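Local coordinates for G/U mismatch-specific DNA glycosylase (PDB 2C2Q), which belongs to the uracil-DNA glycosylase superfamily, with a mixed beta sheet flanked by helices, at residues A[65-68]-A[74-77]. The protein carries 1 engineered substitution. Sequence-based numbering, arbitrary orientation.
Sequences RQLV and TLPQ
L67 reaches across to T74 and L75 with a single methyl group, CD1, which makes every close contact between segments 65-68 and 74-77. Its chi1 of -52° turns CG anti to the carbonyl carbon and beside the backbone N, and from there CD1 extends to both partners. Toward T74 it meets the hydroxyl, with L67 CD1 3.3 Å from T74 OG1, and the two side chains run past each other in opposite directions. Toward L75 the meeting is methyl to methyl, L67 CD1 lying 3.9 Å from L75 CD2, an ordinary van der Waals distance for two branches that cross at a slant. Leucine fits both buried places: its forked end presents one methyl across the contact while other parts of the side chain can pack against the helix or the sheet. No hydrogen bond joins the segments; the 96 Å² buried between them comes from side-chain packing.

Threonine suits this partly exposed position because its oxygen can be satisfied locally. With chi1 at 68°, OG1 sits between the backbone N and the carbonyl carbon of T74 and hydrogen-bonds to the carbonyl oxygen of E71, so a polar atom can lie against a leucine methyl with its own bonding need met. The backbone here turns in a 3-10 segment, where the N of Q77 donates to the O of T74, three residues back, at 3.0 Å.

Both segments belong to the long connection that leads from helix 53-59 to the edge strand 80-84 of the central sheet. Five residues separate them, without an alpha-helix or a strand, and the contact brings two parts of this connection together next to helix 53-59. W54 of that helix touches both leucines. L75 extends the apolar packing onto L80 and L82 of the strand.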
ATOM      1  N   ARG A  65       2.884  -0.958  17.863  1.00 29.21           N
ATOM      2  CA  ARG A  65       3.300  -2.339  18.158  1.00 29.24           C
ATOM      3  C   ARG A  65       3.503  -2.971  16.796  1.00 27.74           C
ATOM      4  O   ARG A  65       3.024  -2.410  15.822  1.00 28.75           O
ATOM      5  CB  ARG A  65       2.183  -3.085  18.884  1.00 29.91           C
ATOM      6  CG  ARG A  65       2.306  -3.130  20.439  1.00 33.65           C
ATOM      7  CD  ARG A  65       1.007  -3.660  21.150  1.00 31.75           C
ATOM      8  NE  ARG A  65      -0.028  -4.010  20.163  1.00 39.83           N
ATOM      9  CZ  ARG A  65      -0.189  -5.219  19.611  1.00 40.21           C
ATOM     10  NH1 ARG A  65       0.595  -6.232  19.972  1.00 38.68           N
ATOM     11  NH2 ARG A  65      -1.148  -5.422  18.699  1.00 42.50           N
ATOM     12  N   GLN A  66       4.202  -4.100  16.709  1.00 26.65           N
ATOM     13  CA  GLN A  66       4.297  -4.810  15.439  1.00 25.79           C
ATOM     14  C   GLN A  66       3.028  -5.684  15.322  1.00 24.08           C
ATOM     15  O   GLN A  66       2.779  -6.579  16.177  1.00 23.51           O
ATOM     16  CB  GLN A  66       5.582  -5.654  15.325  1.00 25.60           C
ATOM     17  CG  GLN A  66       5.600  -6.552  14.080  1.00 27.10           C
ATOM     18  CD  GLN A  66       6.924  -7.292  13.853  1.00 27.60           C
ATOM     19  OE1 GLN A  66       7.991  -6.830  14.276  1.00 29.78           O
ATOM     20  NE2 GLN A  66       6.861  -8.414  13.162  1.00 29.60           N
ATOM     21  N   LEU A  67       2.211  -5.408  14.315  1.00 21.86           N
ATOM     22  CA  LEU A  67       0.992  -6.222  14.157  1.00 22.36           C
ATOM     23  C   LEU A  67       1.403  -7.562  13.600  1.00 21.92           C
ATOM     24  O   LEU A  67       2.450  -7.651  12.916  1.00 22.50           O
ATOM     25  CB  LEU A  67      -0.019  -5.602  13.191  1.00 22.79           C
ATOM     26  CG  LEU A  67      -0.571  -4.168  13.222  1.00 25.68           C
ATOM     27  CD1 LEU A  67      -2.024  -4.049  12.801  1.00 27.45           C
ATOM     28  CD2 LEU A  67      -0.217  -3.249  14.377  1.00 29.57           C
ATOM     29  N   VAL A  68       0.568  -8.597  13.804  1.00 20.28           N
ATOM     30  CA  VAL A  68       0.764  -9.840  13.107  1.00 20.42           C
ATOM     31  C   VAL A  68      -0.105  -9.690  11.841  1.00 18.96           C
ATOM     32  O   VAL A  68      -0.993  -8.796  11.823  1.00 17.53           O
ATOM     33  CB  VAL A  68       0.367 -11.031  13.961  1.00 20.77           C
ATOM     34  CG1 VAL A  68       1.319 -11.106  15.215  1.00 24.53           C
ATOM     35  CG2 VAL A  68      -1.073 -10.911  14.383  1.00 22.54           C
ATOM     36  N   THR A  74      -7.118  -3.834  11.468  1.00 14.53           N
ATOM     37  CA  THR A  74      -7.182  -2.892  12.540  1.00 16.42           C
ATOM     38  C   THR A  74      -6.456  -1.594  12.203  1.00 16.18           C
ATOM     39  O   THR A  74      -6.551  -0.604  12.926  1.00 15.82           O
ATOM     40  CB  THR A  74      -6.599  -3.487  13.837  1.00 16.73           C
ATOM     41  OG1 THR A  74      -5.167  -3.667  13.685  1.00 14.76           O
ATOM     42  CG2 THR A  74      -7.178  -4.908  14.165  1.00 15.84           C
ATOM     43  N   LEU A  75      -5.754  -1.584  11.073  1.00 15.57           N
ATOM     44  CA  LEU A  75      -4.962  -0.425  10.742  1.00 15.58           C
ATOM     45  C   LEU A  75      -5.704   0.923  10.736  1.00 16.99           C
ATOM     46  O   LEU A  75      -5.068   1.963  10.982  1.00 16.58           O
ATOM     47  CB  LEU A  75      -4.242  -0.613   9.382  1.00 15.04           C
ATOM     48  CG  LEU A  75      -3.008  -1.544   9.380  1.00 16.72           C
ATOM     49  CD1 LEU A  75      -2.452  -1.633   7.951  1.00 13.58           C
ATOM     50  CD2 LEU A  75      -1.946  -0.969  10.344  1.00 17.04           C
ATOM     51  N   PRO A  76      -6.995   0.971  10.381  1.00 15.96           N
ATOM     52  CA  PRO A  76      -7.671   2.273  10.392  1.00 16.85           C
ATOM     53  C   PRO A  76      -7.686   3.001  11.735  1.00 16.64           C
ATOM     54  O   PRO A  76      -7.846   4.233  11.743  1.00 18.06           O
ATOM     55  CB  PRO A  76      -9.113   1.952   9.926  1.00 15.83           C
ATOM     56  CG  PRO A  76      -8.928   0.752   9.064  1.00 17.65           C
ATOM     57  CD  PRO A  76      -7.876  -0.074   9.787  1.00 17.07           C
ATOM     58  N   GLN A  77      -7.526   2.278  12.827  1.00 17.01           N
ATOM     59  CA  GLN A  77      -7.477   2.923  14.136  1.00 19.63           C
ATOM     60  C   GLN A  77      -6.204   3.828  14.230  1.00 20.32           C
ATOM     61  O   GLN A  77      -6.102   4.718  15.073  1.00 20.77           O
ATOM     62  CB  GLN A  77      -7.570   1.878  15.243  1.00 19.15           C
ATOM     63  CG  GLN A  77      -6.281   1.093  15.517  1.00 16.72           C
ATOM     64  CD  GLN A  77      -6.411   0.130  16.618  1.00 12.80           C
ATOM     65  OE1 GLN A  77      -7.065   0.413  17.664  1.00 16.58           O
ATOM     66  NE2 GLN A  77      -5.764  -1.032  16.448  1.00 18.44           N
TER